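Long-range contacts in minor fimbrium subunit Mfa5 (Porphyromonas gingivalis ATCC 33277, PDB 6TO1), which is an accessory subunit of the minor fimbriae, the cell-surface pili through which this oral bacterium forms biofilms and adheres to host cells and to other bacteria: residues Pro108-Val113 / Arg470-Leu475; Ile491-Gly496 / Pro524-Gly529. One frame throughout, in Å; residues are numbered along the deposited sequence.

Interaction 1 pairs two long antiparallel strands, and interaction 2 packs the loop 491-496 against the short run 524-529; the centres of the two contacts are about 12 Å apart. The two meet directly. Asn109 OD1 of interaction 1 lies 2.8 Å from Gly529 N of interaction 2, a probable hydrogen bond. The Trp111 indole packs on the same run: Trp111 NE1 is 3.5 Å from Val526 CG1, and Trp111 CZ2 is 3.6 Å from Lys527 O. Leu528 also touches Leu475, just past the strand end of interaction 1. Neither contact contains a ligand of the magnesium ion, held by Ser135, Ser137 and Thr207, or of the calcium ion.

Interaction 1: residues Pro108-Val113 / Arg470-Leu475; sequences PNAWDV and RIYADL
Asp112 and Arg470 face each other as a non-hydrogen-bonded pair of an antiparallel ladder and form a two-pronged, side-on salt bridge. Arg470 NE lies 2.9 Å from Asp112 OD1, which sits in the guanidinium plane, while Arg470 NH2 reaches the syn lone pair of Asp112 OD2 at 3.0 Å. The carboxylate and guanidinium planes are turned 38° apart, so the fork is twisted rather than flat. Arg470 CG is anti to the backbone N (chi1 -174°) and the chain then bends at chi3; NH1 makes a second salt bridge with Asp104. Next along this face, Ala110 CB approaches the Tyr472 ring obliquely, 3.7 Å from CE1, and the tyrosine hydroxyl bonds to Asp104 and Lys424. The other face is apolar: Trp111 CB lies 4.0 Å from Ile471 CG1, Val113 CG2 touches Ile471 CD1 at 3.8 Å, and the indole brings CZ3 within 4.1 Å of Ala473 CB. Between the faces, Trp111 and Ile471 exchange two backbone hydrogen bonds, and Ala473 N extends the ladder to Asn109 O at 3.1 Å. This is a regular antiparallel beta ladder within a larger sheet: strand 90-98 flanks 110-119, and strand 421-423 pairs with 463-473. It joins chain parts 357 residues apart, between which lies the whole mixed, mostly parallel sheet of the von Willebrand factor A domain.

Interaction 2: residues Ile491-Gly496 / Pro524-Gly529; sequences IGPDLG and PTVKLG
Ile491 lays the end of its side chain on the Pro524 ring, Ile491 CD1 lying 3.6 Å from Pro524 N. Gly492 follows at a positive phi and bonds through both backbone polar atoms. Its carbonyl O accepts Thr525 N at 2.9 Å, the donor standing well above the carbonyl plane, and its N gives its hydrogen to a water that in turn donates to Thr525 OG1. A cis peptide then leads into Pro493, whose ring lies side by side with Val526, Pro493 CG 3.8 Å from Val526 CG1, and which also touches Ala96 of strand 90-98. Asp494 N donates to Thr525 O at 3.0 Å, and Asp494 O receives the Thr525 hydroxyl at 2.7 Å; with chi1 at 60°, OG1 sits between the threonine's own N and carbonyl carbon. Through OD1 the Asp494 carboxylate takes the backbone Lys527 N at 2.9 Å in a nearly straight bond (173°), on its anti side; a long, weak ion pair joins the same OD1 to Lys586. Leu495 O gets a weak bond from Lys527 NZ, 3.0 Å away at the tip of an extended chain whose CE also packs on Gly496. Asp494 OD2 and Lys527 NZ stay 6.4 Å apart and make no salt bridge, so their charges probably attract only at long range and the contact rests chiefly on hydrogen bonds involving backbone.

Interaction 1: residues Pro108-Val113 / Arg470-Leu475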
loop_
_atom_site.group_PDB
_atom_site.type_symbol
_atom_site.label_atom_id
_atom_site.label_comp_id
_atom_site.label_asym_id
_atom_site.label_seq_id
_atom_site.Cartn_x
_atom_site.Cartn_y
_atom_site.Cartn_z
ATOM N N PRO A 108 29.309 -20.482 18.650
ATOM C CA PRO A 108 29.492 -20.106 17.246
ATOM C C PRO A 108 28.398 -20.624 16.343
ATOM O O PRO A 108 28.306 -20.167 15.200
ATOM C CB PRO A 108 30.845 -20.727 16.888
ATOM C CG PRO A 108 30.930 -21.912 17.795
ATOM C CD PRO A 108 30.312 -21.475 19.087
ATOM N N ASN A 109 27.602 -21.591 16.796
ATOM C CA ASN A 109 26.461 -22.086 16.011
ATOM C C ASN A 109 25.320 -21.103 16.249
ATOM O O ASN A 109 24.425 -21.317 17.062
ATOM C CB ASN A 109 26.094 -23.506 16.420
ATOM C CG ASN A 109 27.229 -24.504 16.156
ATOM O OD1 ASN A 109 27.571 -24.803 15.016
ATOM N ND2 ASN A 109 27.784 -25.051 17.228
ATOM N N ALA A 110 25.388 -19.973 15.549
ATOM C CA ALA A 110 24.475 -18.869 15.789
ATOM C C ALA A 110 24.048 -18.270 14.457
ATOM O O ALA A 110 24.856 -18.131 13.539
ATOM C CB ALA A 110 25.113 -17.788 16.662
ATOM N N TRP A 111 22.778 -17.896 14.380
ATOM C CA TRP A 111 22.224 -17.291 13.175
ATOM C C TRP A 111 21.301 -16.163 13.592
ATOM O O TRP A 111 20.596 -16.256 14.600
ATOM C CB TRP A 111 21.432 -18.308 12.329
ATOM C CG TRP A 111 22.242 -19.468 11.829
ATOM C CD1 TRP A 111 22.795 -19.608 10.587
ATOM C CD2 TRP A 111 22.566 -20.670 12.551
ATOM N NE1 TRP A 111 23.457 -20.809 10.503
ATOM C CE2 TRP A 111 23.330 -21.474 11.698
ATOM C CE3 TRP A 111 22.291 -21.128 13.839
ATOM C CZ2 TRP A 111 23.822 -22.714 12.093
ATOM C CZ3 TRP A 111 22.780 -22.349 14.222
ATOM C CH2 TRP A 111 23.528 -23.126 13.355
ATOM N N ASP A 112 21.286 -15.107 12.788
ATOM C CA ASP A 112 20.339 -14.018 12.982
ATOM C C ASP A 112 19.189 -14.219 11.998
ATOM O O ASP A 112 19.398 -14.214 10.784
ATOM C CB ASP A 112 21.007 -12.664 12.780
ATOM C CG ASP A 112 21.885 -12.264 13.957
ATOM O OD1 ASP A 112 21.491 -12.479 15.117
ATOM O OD2 ASP A 112 22.974 -11.730 13.688
ATOM N N VAL A 113 17.992 -14.413 12.521
ATOM C CA VAL A 113 16.822 -14.734 11.711
ATOM C C VAL A 113 15.993 -13.468 11.562
ATOM O O VAL A 113 15.606 -12.854 12.557
ATOM C CB VAL A 113 16.000 -15.863 12.355
ATOM C CG1 VAL A 113 14.711 -16.102 11.579
ATOM C CG2 VAL A 113 16.837 -17.145 12.441
ATOM N N ARG A 470 18.347 -13.616 17.330
ATOM C CA ARG A 470 19.424 -14.589 17.219
ATOM C C ARG A 470 18.995 -15.934 17.792
ATOM O O ARG A 470 18.346 -15.997 18.845
ATOM C CB ARG A 470 20.680 -14.104 17.942
ATOM C CG ARG A 470 21.891 -14.997 17.736
ATOM C CD ARG A 470 23.216 -14.288 18.050
ATOM N NE ARG A 470 23.491 -13.243 17.072
ATOM C CZ ARG A 470 24.629 -12.562 16.996
ATOM N NH1 ARG A 470 25.627 -12.824 17.840
ATOM N NH2 ARG A 470 24.774 -11.639 16.062
ATOM N N ILE A 471 19.331 -16.996 17.071
ATOM C CA ILE A 471 19.113 -18.358 17.542
ATOM C C ILE A 471 20.464 -19.041 17.729
ATOM O O ILE A 471 21.428 -18.783 17.002
ATOM C CB ILE A 471 18.233 -19.233 16.618
ATOM C CG1 ILE A 471 18.834 -19.357 15.231
ATOM C CG2 ILE A 471 16.810 -18.703 16.563
ATOM C CD1 ILE A 471 18.043 -20.280 14.306
ATOM N N TYR A 472 20.499 -19.962 18.683
ATOM C CA TYR A 472 21.632 -20.847 18.868
ATOM C C TYR A 472 21.187 -22.287 18.663
ATOM O O TYR A 472 20.075 -22.664 19.045
ATOM C CB TYR A 472 22.204 -20.747 20.286
ATOM C CG TYR A 472 22.847 -19.447 20.647
ATOM C CD1 TYR A 472 23.898 -18.941 19.910
ATOM C CD2 TYR A 472 22.407 -18.729 21.748
ATOM C CE1 TYR A 472 24.500 -17.741 20.263
ATOM C CE2 TYR A 472 23.002 -17.520 22.101
ATOM C CZ TYR A 472 24.049 -17.042 21.355
ATOM O OH TYR A 472 24.657 -15.849 21.682
ATOM N N ALA A 473 22.083 -23.105 18.124
ATOM C CA ALA A 473 21.868 -24.554 18.135
ATOM C C ALA A 473 22.103 -25.124 19.538
ATOM O O ALA A 473 23.068 -24.757 20.213
ATOM C CB ALA A 473 22.794 -25.244 17.145
ATOM N N ASP A 474 21.198 -26.010 19.975
ATOM C CA ASP A 474 21.286 -26.741 21.249
ATOM C C ASP A 474 21.896 -28.105 20.926
ATOM O O ASP A 474 21.205 -29.027 20.470
ATOM C CB ASP A 474 19.899 -26.841 21.875
ATOM C CG ASP A 474 19.866 -27.631 23.158
ATOM O OD1 ASP A 474 20.844 -28.320 23.495
ATOM O OD2 ASP A 474 18.821 -27.561 23.823
ATOM N N LEU A 475 23.219 -28.214 21.092
ATOM C CA LEU A 475 23.928 -29.388 20.588
ATOM C C LEU A 475 23.448 -30.674 21.255
ATOM O O LEU A 475 23.342 -31.718 20.601
ATOM C CB LEU A 475 25.436 -29.216 20.802
ATOM C CG LEU A 475 26.164 -28.489 19.672
ATOM C CD1 LEU A 475 25.703 -27.033 19.580
ATOM C CD2 LEU A 475 27.689 -28.540 19.814
#

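Interaction 2: residues Ile491-Gly496 / Pro524-Gly529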
loop_
_atom_site.group_PDB
_atom_site.type_symbol
_atom_site.label_atom_id
_atom_site.label_comp_id
_atom_site.label_asym_id
_atom_site.label_seq_id
_atom_site.Cartn_x
_atom_site.Cartn_y
_atom_site.Cartn_z
ATOM N N ILE A 491 16.030 -21.861 0.101
ATOM C CA ILE A 491 16.612 -20.558 0.401
ATOM C C ILE A 491 17.893 -20.610 1.237
ATOM O O ILE A 491 18.575 -19.582 1.365
ATOM C CB ILE A 491 15.624 -19.635 1.134
ATOM C CG1 ILE A 491 15.133 -20.245 2.454
ATOM C CG2 ILE A 491 14.414 -19.331 0.244
ATOM C CD1 ILE A 491 14.529 -19.189 3.363
ATOM N N GLY A 492 18.265 -21.764 1.756
ATOM C CA GLY A 492 19.491 -21.882 2.512
ATOM C C GLY A 492 19.329 -21.295 3.895
ATOM O O GLY A 492 18.211 -21.152 4.399
ATOM N N PRO A 493 20.446 -20.907 4.536
ATOM C CA PRO A 493 21.808 -20.861 3.965
ATOM C C PRO A 493 22.428 -22.209 3.635
ATOM O O PRO A 493 23.327 -22.259 2.779
ATOM C CB PRO A 493 22.622 -20.154 5.062
ATOM C CG PRO A 493 21.860 -20.378 6.311
ATOM C CD PRO A 493 20.398 -20.356 5.895
ATOM N N ASP A 494 21.964 -23.291 4.269
ATOM C CA ASP A 494 22.513 -24.628 4.018
ATOM C C ASP A 494 21.410 -25.526 3.493
ATOM O O ASP A 494 20.585 -26.013 4.268
ATOM C CB ASP A 494 23.143 -25.201 5.292
ATOM C CG ASP A 494 24.196 -24.296 5.848
ATOM O OD1 ASP A 494 24.112 -23.915 7.041
ATOM O OD2 ASP A 494 25.096 -23.917 5.074
ATOM N N LEU A 495 21.395 -25.754 2.178
ATOM C CA LEU A 495 20.405 -26.652 1.611
ATOM C C LEU A 495 20.455 -28.014 2.288
ATOM O O LEU A 495 21.528 -28.563 2.530
ATOM C CB LEU A 495 20.646 -26.825 0.115
ATOM C CG LEU A 495 20.668 -25.524 -0.678
ATOM C CD1 LEU A 495 21.023 -25.808 -2.127
ATOM C CD2 LEU A 495 19.315 -24.849 -0.571
ATOM N N GLY A 496 19.282 -28.573 2.568
ATOM C CA GLY A 496 19.190 -29.856 3.232
ATOM C C GLY A 496 19.406 -29.838 4.734
ATOM O O GLY A 496 19.459 -30.906 5.348
ATOM N N PRO A 524 14.019 -21.078 6.396
ATOM C CA PRO A 524 15.479 -21.206 6.406
ATOM C C PRO A 524 15.934 -22.579 6.889
ATOM O O PRO A 524 15.298 -23.219 7.740
ATOM C CB PRO A 524 15.930 -20.100 7.374
ATOM C CG PRO A 524 14.758 -19.146 7.477
ATOM C CD PRO A 524 13.556 -20.045 7.343
ATOM N N THR A 525 17.064 -23.020 6.360
ATOM C CA THR A 525 17.633 -24.296 6.776
ATOM C C THR A 525 19.113 -24.109 7.052
ATOM O O THR A 525 19.792 -23.389 6.322
ATOM C CB THR A 525 17.443 -25.389 5.711
ATOM O OG1 THR A 525 18.075 -25.011 4.482
ATOM C CG2 THR A 525 15.986 -25.648 5.452
ATOM N N VAL A 526 19.623 -24.788 8.093
ATOM C CA VAL A 526 20.978 -24.540 8.555
ATOM C C VAL A 526 21.629 -25.865 8.947
ATOM O O VAL A 526 20.962 -26.807 9.397
ATOM C CB VAL A 526 21.053 -23.557 9.749
ATOM C CG1 VAL A 526 20.446 -22.202 9.388
ATOM C CG2 VAL A 526 20.373 -24.115 10.950
ATOM N N LYS A 527 22.941 -25.916 8.762
ATOM C CA LYS A 527 23.790 -26.985 9.302
ATOM C C LYS A 527 24.774 -26.394 10.306
ATOM O O LYS A 527 25.337 -25.314 10.087
ATOM C CB LYS A 527 24.533 -27.701 8.168
ATOM C CG LYS A 527 23.609 -28.409 7.195
ATOM C CD LYS A 527 24.344 -28.963 5.958
ATOM C CE LYS A 527 23.329 -29.537 4.966
ATOM N NZ LYS A 527 23.934 -30.008 3.704
ATOM N N LEU A 528 24.954 -27.099 11.422
ATOM C CA LEU A 528 25.872 -26.643 12.456
ATOM C C LEU A 528 27.294 -26.567 11.904
ATOM O O LEU A 528 27.699 -27.369 11.059
ATOM C CB LEU A 528 25.832 -27.598 13.653
ATOM C CG LEU A 528 24.791 -27.297 14.716
ATOM C CD1 LEU A 528 23.418 -27.385 14.077
ATOM C CD2 LEU A 528 24.907 -28.299 15.828
ATOM N N GLY A 529 28.046 -25.579 12.379
ATOM C CA GLY A 529 29.422 -25.404 11.951
ATOM C C GLY A 529 30.464 -25.931 12.938
ATOM O O GLY A 529 31.615 -26.142 12.548
HETATM O O HOH W 1 17.106 -24.304 2.257
#